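Local atomic coordinates of acyl-CoA synthetase (AMP-forming)/AMP-acid ligase II-like protein (Dyadobacter fermentans, PDB entry 4GS5), a protein that probably activates medium-chain fatty acids or related carboxylic acids as acyl-adenylates and joins them to coenzyme A. Residues M4-C13 with F24-L35; L75-N86 with L102-P111. All blocks are in the same frame, centred on the assembly; numbering follows the deposited sequence.

Contact 1 (M4-C13 with F24-L35). With EDO (1,2-ethanediol), chain U.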
loop_
_atom_site.group_PDB
_atom_site.type_symbol
_atom_site.label_atom_id
_atom_site.label_comp_id
_atom_site.label_asym_id
_atom_site.label_seq_id
_atom_site.Cartn_x
_atom_site.Cartn_y
_atom_site.Cartn_z
HETATM N N MSE A 4 21.703 18.501 14.553
HETATM C CA MSE A 4 20.706 17.466 14.268
HETATM C C MSE A 4 20.139 17.543 12.851
HETATM O O MSE A 4 19.178 16.839 12.523
HETATM C CB MSE A 4 19.569 17.486 15.298
HETATM C CG MSE A 4 19.695 16.386 16.343
HETATM SE SE MSE A 4 21.441 16.453 17.224
HETATM C CE MSE A 4 21.581 14.600 17.822
ATOM N N ILE A 5 20.736 18.397 12.022
ATOM C CA ILE A 5 20.399 18.466 10.602
ATOM C C ILE A 5 21.622 18.748 9.734
ATOM O O ILE A 5 22.504 19.519 10.110
ATOM C CB ILE A 5 19.315 19.523 10.299
ATOM C CG1 ILE A 5 19.811 20.929 10.623
ATOM C CG2 ILE A 5 18.048 19.233 11.071
ATOM C CD1 ILE A 5 18.756 21.996 10.377
ATOM N N TRP A 6 21.677 18.104 8.575
ATOM C CA TRP A 6 22.723 18.375 7.594
ATOM C C TRP A 6 22.091 18.914 6.309
ATOM O O TRP A 6 21.208 18.279 5.725
ATOM C CB TRP A 6 23.531 17.102 7.324
ATOM C CG TRP A 6 24.653 17.264 6.340
ATOM C CD1 TRP A 6 25.742 18.088 6.458
ATOM C CD2 TRP A 6 24.811 16.567 5.095
ATOM N NE1 TRP A 6 26.555 17.956 5.355
ATOM C CE2 TRP A 6 26.013 17.028 4.510
ATOM C CE3 TRP A 6 24.051 15.605 4.418
ATOM C CZ2 TRP A 6 26.465 16.555 3.274
ATOM C CZ3 TRP A 6 24.505 15.141 3.193
ATOM C CH2 TRP A 6 25.698 15.615 2.634
ATOM N N THR A 7 22.524 20.095 5.880
ATOM C CA THR A 7 21.944 20.727 4.696
ATOM C C THR A 7 22.805 20.481 3.462
ATOM O O THR A 7 24.013 20.689 3.485
ATOM C CB THR A 7 21.743 22.243 4.898
ATOM O OG1 THR A 7 20.864 22.465 6.009
ATOM C CG2 THR A 7 21.135 22.877 3.644
ATOM N N THR A 8 22.178 20.036 2.380
ATOM C CA THR A 8 22.929 19.668 1.188
ATOM C C THR A 8 22.171 19.921 -0.112
ATOM O O THR A 8 21.032 20.410 -0.114
ATOM C CB THR A 8 23.425 18.186 1.256
ATOM O OG1 THR A 8 24.404 17.956 0.237
ATOM C CG2 THR A 8 22.266 17.198 1.084
ATOM N N GLY A 9 22.813 19.580 -1.220
ATOM C CA GLY A 9 22.289 19.873 -2.539
ATOM C C GLY A 9 23.279 19.427 -3.594
ATOM O O GLY A 9 24.407 19.026 -3.266
ATOM N N LYS A 10 22.856 19.484 -4.853
ATOM C CA LYS A 10 23.701 19.085 -5.971
ATOM C C LYS A 10 24.998 19.877 -5.968
ATOM O O LYS A 10 26.094 19.307 -5.885
ATOM C CB LYS A 10 22.969 19.302 -7.291
ATOM C CG LYS A 10 23.608 18.648 -8.503
ATOM C CD LYS A 10 22.768 18.901 -9.758
ATOM C CE LYS A 10 23.349 18.205 -10.981
ATOM N NZ LYS A 10 24.771 18.598 -11.236
ATOM N N THR A 11 24.887 21.196 -6.036
ATOM C CA THR A 11 26.098 22.004 -6.084
ATOM C C THR A 11 26.756 22.100 -4.710
ATOM O O THR A 11 27.980 22.148 -4.605
ATOM C CB THR A 11 25.864 23.407 -6.712
ATOM O OG1 THR A 11 25.420 24.335 -5.712
ATOM C CG2 THR A 11 24.847 23.312 -7.842
ATOM N N LEU A 12 25.956 22.108 -3.652
ATOM C CA LEU A 12 26.531 22.213 -2.316
ATOM C C LEU A 12 27.350 20.962 -1.954
ATOM O O LEU A 12 28.259 21.017 -1.120
ATOM C CB LEU A 12 25.444 22.497 -1.278
ATOM C CG LEU A 12 25.898 22.716 0.166
ATOM C CD1 LEU A 12 27.082 23.662 0.224
ATOM C CD2 LEU A 12 24.744 23.240 1.007
ATOM N N CYS A 13 27.043 19.845 -2.606
ATOM C CA CYS A 13 27.744 18.589 -2.350
ATOM C C CYS A 13 29.176 18.620 -2.903
ATOM O O CYS A 13 30.040 17.856 -2.466
ATOM C CB CYS A 13 26.960 17.408 -2.938
ATOM S SG CYS A 13 27.329 15.815 -2.190
ATOM N N PHE A 24 24.668 10.786 8.544
ATOM C CA PHE A 24 24.702 11.753 7.453
ATOM C C PHE A 24 25.736 11.416 6.383
ATOM O O PHE A 24 25.591 11.800 5.217
ATOM C CB PHE A 24 24.968 13.153 7.999
ATOM C CG PHE A 24 23.827 13.720 8.780
ATOM C CD1 PHE A 24 22.517 13.427 8.428
ATOM C CD2 PHE A 24 24.058 14.553 9.862
ATOM C CE1 PHE A 24 21.458 13.950 9.146
ATOM C CE2 PHE A 24 23.006 15.079 10.585
ATOM C CZ PHE A 24 21.701 14.778 10.225
ATOM N N ALA A 25 26.777 10.698 6.781
ATOM C CA ALA A 25 27.829 10.313 5.854
ATOM C C ALA A 25 27.322 9.252 4.880
ATOM O O ALA A 25 27.831 9.136 3.761
ATOM C CB ALA A 25 29.063 9.818 6.612
ATOM N N GLN A 26 26.319 8.483 5.305
ATOM C CA GLN A 26 25.643 7.560 4.402
ATOM C C GLN A 26 25.087 8.351 3.224
ATOM O O GLN A 26 25.230 7.956 2.068
ATOM C CB GLN A 26 24.479 6.858 5.100
ATOM C CG GLN A 26 24.840 5.995 6.286
ATOM C CD GLN A 26 23.623 5.264 6.817
ATOM O OE1 GLN A 26 22.851 5.812 7.606
ATOM N NE2 GLN A 26 23.425 4.032 6.357
ATOM N N ALA A 27 24.443 9.468 3.532
ATOM C CA ALA A 27 23.838 10.307 2.506
ATOM C C ALA A 27 24.921 10.873 1.580
ATOM O O ALA A 27 24.848 10.775 0.348
ATOM C CB ALA A 27 23.050 11.430 3.163
ATOM N N TYR A 28 25.943 11.451 2.189
ATOM C CA TYR A 28 27.022 12.055 1.427
ATOM C C TYR A 28 27.657 11.029 0.481
ATOM O O TYR A 28 27.864 11.313 -0.702
ATOM C CB TYR A 28 28.051 12.661 2.373
ATOM C CG TYR A 28 29.246 13.260 1.671
ATOM C CD1 TYR A 28 29.227 14.577 1.205
ATOM C CD2 TYR A 28 30.391 12.507 1.463
ATOM C CE1 TYR A 28 30.329 15.122 0.561
ATOM C CE2 TYR A 28 31.496 13.042 0.825
ATOM C CZ TYR A 28 31.461 14.345 0.380
ATOM O OH TYR A 28 32.569 14.855 -0.255
ATOM N N ASP A 29 27.931 9.833 0.996
ATOM C CA ASP A 29 28.518 8.757 0.193
ATOM C C ASP A 29 27.659 8.366 -1.004
ATOM O O ASP A 29 28.151 8.221 -2.132
ATOM C CB ASP A 29 28.803 7.521 1.056
ATOM C CG ASP A 29 29.951 7.743 2.027
ATOM O OD1 ASP A 29 30.628 8.785 1.904
ATOM O OD2 ASP A 29 30.179 6.874 2.903
ATOM N N PHE A 30 26.366 8.186 -0.760
ATOM C CA PHE A 30 25.470 7.897 -1.853
ATOM C C PHE A 30 25.505 9.020 -2.879
ATOM O O PHE A 30 25.641 8.770 -4.076
ATOM C CB PHE A 30 24.029 7.690 -1.373
ATOM C CG PHE A 30 23.059 7.548 -2.498
ATOM C CD1 PHE A 30 22.853 6.319 -3.097
ATOM C CD2 PHE A 30 22.375 8.649 -2.983
ATOM C CE1 PHE A 30 21.962 6.185 -4.148
ATOM C CE2 PHE A 30 21.503 8.530 -4.034
ATOM C CZ PHE A 30 21.290 7.296 -4.617
HETATM N N MSE A 31 25.383 10.260 -2.415
HETATM C CA MSE A 31 25.371 11.392 -3.341
HETATM C C MSE A 31 26.652 11.490 -4.167
HETATM O O MSE A 31 26.605 11.692 -5.389
HETATM C CB MSE A 31 25.102 12.693 -2.596
HETATM C CG MSE A 31 23.706 12.735 -2.021
HETATM SE SE MSE A 31 23.458 14.227 -0.828
HETATM C CE MSE A 31 23.175 15.622 -2.163
ATOM N N GLU A 32 27.794 11.340 -3.497
ATOM C CA GLU A 32 29.064 11.357 -4.200
ATOM C C GLU A 32 29.032 10.303 -5.300
ATOM O O GLU A 32 29.426 10.571 -6.432
ATOM C CB GLU A 32 30.213 11.113 -3.228
ATOM C CG GLU A 32 30.535 12.327 -2.361
ATOM C CD GLU A 32 31.372 13.380 -3.093
ATOM O OE1 GLU A 32 32.610 13.191 -3.194
ATOM O OE2 GLU A 32 30.795 14.394 -3.559
ATOM N N LYS A 33 28.530 9.111 -4.981
ATOM C CA LYS A 33 28.466 8.046 -5.980
ATOM C C LYS A 33 27.503 8.384 -7.129
ATOM O O LYS A 33 27.818 8.154 -8.304
ATOM C CB LYS A 33 28.111 6.691 -5.347
ATOM C CG LYS A 33 28.233 5.537 -6.337
ATOM C CD LYS A 33 27.850 4.181 -5.755
ATOM C CE LYS A 33 27.946 3.109 -6.847
ATOM N NZ LYS A 33 27.449 1.767 -6.432
ATOM N N TRP A 34 26.335 8.932 -6.796
ATOM C CA TRP A 34 25.389 9.335 -7.830
ATOM C C TRP A 34 26.033 10.315 -8.816
ATOM O O TRP A 34 26.019 10.093 -10.032
ATOM C CB TRP A 34 24.131 9.960 -7.224
ATOM C CG TRP A 34 23.127 10.356 -8.268
ATOM C CD1 TRP A 34 22.997 11.574 -8.862
ATOM C CD2 TRP A 34 22.124 9.518 -8.846
ATOM N NE1 TRP A 34 21.974 11.550 -9.775
ATOM C CE2 TRP A 34 21.422 10.299 -9.785
ATOM C CE3 TRP A 34 21.751 8.182 -8.661
ATOM C CZ2 TRP A 34 20.359 9.788 -10.536
ATOM C CZ3 TRP A 34 20.699 7.677 -9.408
ATOM C CH2 TRP A 34 20.011 8.479 -10.329
ATOM N N LEU A 35 26.594 11.396 -8.279
ATOM C CA LEU A 35 27.235 12.430 -9.090
ATOM C C LEU A 35 28.388 11.885 -9.934
ATOM O O LEU A 35 28.637 12.366 -11.043
ATOM C CB LEU A 35 27.719 13.584 -8.202
ATOM C CG LEU A 35 26.617 14.260 -7.371
ATOM C CD1 LEU A 35 27.200 15.321 -6.449
ATOM C CD2 LEU A 35 25.537 14.862 -8.271
HETATM C C1 EDO U . 25.336 2.432 -3.677
HETATM O O1 EDO U . 25.854 1.171 -4.143
HETATM C C2 EDO U . 25.764 2.650 -2.233
HETATM O O2 EDO U . 25.886 4.038 -1.951
#

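Contact 2 (L75-N86 with L102-P111)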
loop_
_atom_site.group_PDB
_atom_site.type_symbol
_atom_site.label_atom_id
_atom_site.label_comp_id
_atom_site.label_asym_id
_atom_site.label_seq_id
_atom_site.Cartn_x
_atom_site.Cartn_y
_atom_site.Cartn_z
ATOM N N LEU A 75 7.326 19.765 -8.404
ATOM C CA LEU A 75 8.398 20.132 -7.496
ATOM C C LEU A 75 9.652 20.473 -8.299
ATOM O O LEU A 75 10.511 19.615 -8.526
ATOM C CB LEU A 75 8.660 18.980 -6.515
ATOM C CG LEU A 75 7.411 18.516 -5.756
ATOM C CD1 LEU A 75 7.663 17.177 -5.059
ATOM C CD2 LEU A 75 6.952 19.577 -4.766
ATOM N N GLY A 76 9.754 21.729 -8.729
ATOM C CA GLY A 76 10.857 22.138 -9.583
ATOM C C GLY A 76 12.078 22.600 -8.812
ATOM O O GLY A 76 12.177 22.370 -7.601
ATOM N N PRO A 77 13.015 23.267 -9.503
ATOM C CA PRO A 77 14.237 23.746 -8.849
ATOM C C PRO A 77 13.945 24.722 -7.708
ATOM O O PRO A 77 13.090 25.601 -7.831
ATOM C CB PRO A 77 14.989 24.467 -9.986
ATOM C CG PRO A 77 14.477 23.838 -11.233
ATOM C CD PRO A 77 13.008 23.571 -10.944
ATOM N N GLY A 78 14.672 24.577 -6.606
ATOM C CA GLY A 78 14.512 25.468 -5.472
ATOM C C GLY A 78 13.598 24.862 -4.413
ATOM O O GLY A 78 13.497 25.381 -3.301
ATOM N N THR A 79 12.922 23.774 -4.764
ATOM C CA THR A 79 12.068 23.066 -3.799
ATOM C C THR A 79 12.825 22.809 -2.491
ATOM O O THR A 79 13.901 22.198 -2.498
ATOM C CB THR A 79 11.582 21.712 -4.354
ATOM O OG1 THR A 79 10.664 21.937 -5.431
ATOM C CG2 THR A 79 10.858 20.911 -3.289
ATOM N N ARG A 80 12.273 23.275 -1.376
ATOM C CA ARG A 80 12.878 23.025 -0.070
ATOM C C ARG A 80 12.309 21.740 0.508
ATOM O O ARG A 80 11.158 21.709 0.932
ATOM C CB ARG A 80 12.607 24.195 0.872
ATOM C CG ARG A 80 13.276 25.497 0.450
ATOM C CD ARG A 80 12.684 26.674 1.208
ATOM N NE ARG A 80 11.243 26.757 0.971
ATOM C CZ ARG A 80 10.420 27.580 1.614
ATOM N NH1 ARG A 80 10.890 28.394 2.548
ATOM N NH2 ARG A 80 9.122 27.578 1.331
ATOM N N ALA A 81 13.108 20.677 0.502
ATOM C CA ALA A 81 12.613 19.366 0.862
ATOM C C ALA A 81 13.218 18.918 2.186
ATOM O O ALA A 81 14.426 19.073 2.413
ATOM C CB ALA A 81 12.937 18.371 -0.236
ATOM N N LEU A 82 12.379 18.374 3.061
ATOM C CA LEU A 82 12.855 17.805 4.321
ATOM C C LEU A 82 13.005 16.288 4.168
ATOM O O LEU A 82 12.066 15.600 3.771
ATOM C CB LEU A 82 11.879 18.122 5.462
ATOM C CG LEU A 82 12.129 17.427 6.812
ATOM C CD1 LEU A 82 13.335 18.033 7.520
ATOM C CD2 LEU A 82 10.908 17.558 7.686
ATOM N N VAL A 83 14.195 15.775 4.461
ATOM C CA VAL A 83 14.457 14.345 4.360
ATOM C C VAL A 83 14.448 13.722 5.757
ATOM O O VAL A 83 15.431 13.841 6.488
ATOM C CB VAL A 83 15.842 14.090 3.709
ATOM C CG1 VAL A 83 16.098 12.586 3.546
ATOM C CG2 VAL A 83 15.936 14.813 2.371
ATOM N N CYS A 84 13.344 13.073 6.122
ATOM C CA CYS A 84 13.166 12.512 7.466
ATOM C C CYS A 84 12.898 11.018 7.417
ATOM O O CYS A 84 12.489 10.421 8.410
ATOM C CB CYS A 84 12.017 13.206 8.202
ATOM S SG CYS A 84 10.413 13.158 7.301
ATOM N N LEU A 85 13.117 10.424 6.248
ATOM C CA LEU A 85 13.085 8.984 6.095
ATOM C C LEU A 85 14.513 8.461 6.182
ATOM O O LEU A 85 15.459 9.144 5.787
ATOM C CB LEU A 85 12.465 8.630 4.754
ATOM C CG LEU A 85 10.998 9.050 4.682
ATOM C CD1 LEU A 85 10.490 8.994 3.264
ATOM C CD2 LEU A 85 10.199 8.153 5.608
ATOM N N ASN A 86 14.658 7.255 6.710
ATOM C CA ASN A 86 15.962 6.670 6.985
ATOM C C ASN A 86 16.770 6.536 5.701
ATOM O O ASN A 86 16.386 5.783 4.806
ATOM C CB ASN A 86 15.781 5.306 7.663
ATOM C CG ASN A 86 17.034 4.834 8.370
ATOM O OD1 ASN A 86 18.126 4.888 7.812
ATOM N ND2 ASN A 86 16.883 4.378 9.615
ATOM N N LEU A 102 16.382 17.017 -9.460
ATOM C CA LEU A 102 15.387 18.086 -9.597
ATOM C C LEU A 102 15.890 19.415 -9.025
ATOM O O LEU A 102 15.168 20.408 -9.027
ATOM C CB LEU A 102 14.073 17.663 -8.918
ATOM C CG LEU A 102 13.453 16.363 -9.464
ATOM C CD1 LEU A 102 12.214 15.900 -8.678
ATOM C CD2 LEU A 102 13.106 16.505 -10.937
ATOM N N ASP A 103 17.131 19.420 -8.537
ATOM C CA ASP A 103 17.758 20.622 -7.968
ATOM C C ASP A 103 16.992 21.133 -6.746
ATOM O O ASP A 103 16.563 22.292 -6.700
ATOM C CB ASP A 103 17.863 21.752 -9.003
ATOM C CG ASP A 103 18.742 21.395 -10.185
ATOM O OD1 ASP A 103 19.638 20.536 -10.047
ATOM O OD2 ASP A 103 18.536 22.003 -11.260
ATOM N N TRP A 104 16.804 20.272 -5.757
ATOM C CA TRP A 104 16.153 20.719 -4.538
ATOM C C TRP A 104 17.205 21.130 -3.529
ATOM O O TRP A 104 18.346 20.694 -3.613
ATOM C CB TRP A 104 15.334 19.598 -3.917
ATOM C CG TRP A 104 14.150 19.127 -4.704
ATOM C CD1 TRP A 104 13.636 19.667 -5.852
ATOM C CD2 TRP A 104 13.341 17.989 -4.391
ATOM N NE1 TRP A 104 12.538 18.930 -6.263
ATOM C CE2 TRP A 104 12.342 17.895 -5.383
ATOM C CE3 TRP A 104 13.363 17.045 -3.358
ATOM C CZ2 TRP A 104 11.368 16.890 -5.374
ATOM C CZ3 TRP A 104 12.385 16.038 -3.346
ATOM C CH2 TRP A 104 11.411 15.971 -4.356
ATOM N N GLU A 105 16.812 21.954 -2.565
ATOM C CA GLU A 105 17.592 22.109 -1.350
ATOM C C GLU A 105 17.161 20.996 -0.395
ATOM O O GLU A 105 15.985 20.899 -0.049
ATOM C CB GLU A 105 17.305 23.464 -0.715
ATOM C CG GLU A 105 18.075 23.722 0.568
ATOM C CD GLU A 105 17.611 24.979 1.283
ATOM O OE1 GLU A 105 18.161 25.281 2.364
ATOM O OE2 GLU A 105 16.703 25.668 0.768
ATOM N N LEU A 106 18.098 20.150 0.025
ATOM C CA LEU A 106 17.762 19.045 0.919
ATOM C C LEU A 106 18.139 19.359 2.359
ATOM O O LEU A 106 19.291 19.715 2.652
ATOM C CB LEU A 106 18.446 17.744 0.475
ATOM C CG LEU A 106 18.143 17.256 -0.939
ATOM C CD1 LEU A 106 19.060 16.119 -1.330
ATOM C CD2 LEU A 106 16.690 16.821 -1.029
ATOM N N THR A 107 17.168 19.232 3.256
ATOM C CA THR A 107 17.435 19.296 4.686
ATOM C C THR A 107 17.314 17.897 5.275
ATOM O O THR A 107 16.222 17.351 5.394
ATOM C CB THR A 107 16.458 20.230 5.409
ATOM O OG1 THR A 107 16.630 21.562 4.927
ATOM C CG2 THR A 107 16.695 20.197 6.921
ATOM N N VAL A 108 18.445 17.308 5.630
ATOM C CA VAL A 108 18.443 15.935 6.074
ATOM C C VAL A 108 18.449 15.894 7.589
ATOM O O VAL A 108 19.322 16.487 8.225
ATOM C CB VAL A 108 19.666 15.169 5.539
ATOM C CG1 VAL A 108 19.568 13.694 5.911
ATOM C CG2 VAL A 108 19.778 15.345 4.027
ATOM N N THR A 109 17.477 15.195 8.165
ATOM C CA THR A 109 17.405 15.048 9.614
ATOM C C THR A 109 17.455 13.571 9.998
ATOM O O THR A 109 17.197 12.706 9.162
ATOM C CB THR A 109 16.122 15.671 10.182
ATOM O OG1 THR A 109 16.202 15.701 11.611
ATOM C CG2 THR A 109 14.931 14.844 9.789
ATOM N N GLU A 110 17.796 13.287 11.252
ATOM C CA GLU A 110 17.818 11.911 11.728
ATOM C C GLU A 110 16.392 11.412 11.793
ATOM O O GLU A 110 15.499 12.121 12.262
ATOM C CB GLU A 110 18.512 11.795 13.095
ATOM C CG GLU A 110 19.875 12.466 13.124
ATOM C CD GLU A 110 20.767 12.021 14.284
ATOM O OE1 GLU A 110 20.251 11.498 15.298
ATOM O OE2 GLU A 110 21.999 12.204 14.170
ATOM N N PRO A 111 16.160 10.192 11.301
ATOM C CA PRO A 111 14.778 9.735 11.215
ATOM C C PRO A 111 14.248 9.486 12.623
ATOM O O PRO A 111 14.869 8.749 13.396
ATOM C CB PRO A 111 14.899 8.430 10.429
ATOM C CG PRO A 111 16.251 7.904 10.795
ATOM C CD PRO A 111 17.129 9.109 11.052
HETATM O O HOH W 1 15.636 26.746 -2.295
HETATM O O HOH W 2 16.996 11.295 7.139
#

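Contact 1 (M4-C13 with F24-L35)
W6 and F24 meet at one end of the contact, where CB of W6 stands 3.7 Å from the centroid of the F24 ring, 13° off its normal, a CH-pi contact over the face. The W6 indole then runs on along the helix: CZ3 lies 4.0 Å from A27 CB, and CH2 comes in the plane of the Y28 ring at its edge while touching Y28 CB at 3.8 Å. CG anti to the backbone N of W6 (chi1 -179°) lays the indole along A27 and Y28; alanine at 27 is small enough to allow it. M31, a selenomethionine, bends at chi3 and meets T8 tip to tip, CE to OG1 3.6 Å, while its SE makes an oblique Met-aromatic contact with W6. The T8 hydroxyl has its polar partner in Q16. Farther on, C13 SG touches M31 CB at 3.9 Å and approaches the Y28 ring obliquely. No hydrogen bond crosses between the segments; strand 105-109, the neighbour of 5-8 in the sheet, pairs with it through the backbone of W6 and T8. This is the apolar packing of an alpha/beta layer, a helix laid against an edge strand.

Contact 2 (L75-N86 with L102-P111)
Strands 80-83 and 105-109 run parallel, 4.6 Å apart at closest approach and at 21°, joined by alternating backbone bonds from E105 N to T79 O through to T109 N to V83 O. W104 carries the side-chain contact just ahead of the ladder. Its NE1 gives a nearly straight hydrogen bond to L75 O (3.1 Å, 169°), which lies in the indole plane although the N-H arrives from above the carbonyl plane. With CG anti to the carbonyl carbon of W104 (chi1 -66°), the indole comes back alongside T79, whose CB sits over the five-membered ring, 3.5 Å from its centroid; A81 CB touches CE3 of W104 at 3.4 Å, a closeness that a small alanine permits. T79 is itself steadied by OG1 donating to G76 O at 2.7 Å, across a type II turn whose G78 has a positive phi suited to glycine; G78 N in turn bonds to D103 O. Replacing W104 with a leucine would probably leave L75 O without its donor and open a gap beside T79 and A81.

On the face of A81 and V83, L106 CD2 reaches both, 4.0 Å from V83 CG2, and V108 packs on V83: beta-branched and leucine side chains suit this buried face. On the other, more polar face, E105 OE2 touches R80 CG at 3.4 Å, but the guanidinium bends away to a salt bridge with D125. The chemistry is thus divided: the backbone ladder sets the register, the indole N-H ties down the loop that leads into strand 80-83, and the apolar face of A81 and V83 packs against M95 of helix 90-102.

Contact 1 comes first along the chain and closes before contact 2 opens, yet their centres are only 11 Å apart. They meet because strand 105-109 lies between strands 5-8 and 80-83: it pairs in parallel with 80-83 and antiparallel with 5-8, the outermost strand on this side. W6 N and T8 N each lie 2.9 Å from a carbonyl oxygen, those of V108 and L106, probable hydrogen bonds that continue the ladder. Helix 90-102 links the two strands of contact 2 as a beta-alpha-beta unit and also touches helix 22-36. The N-terminal strand and helix thus finish one edge of the alpha/beta core of the AMP-binding region.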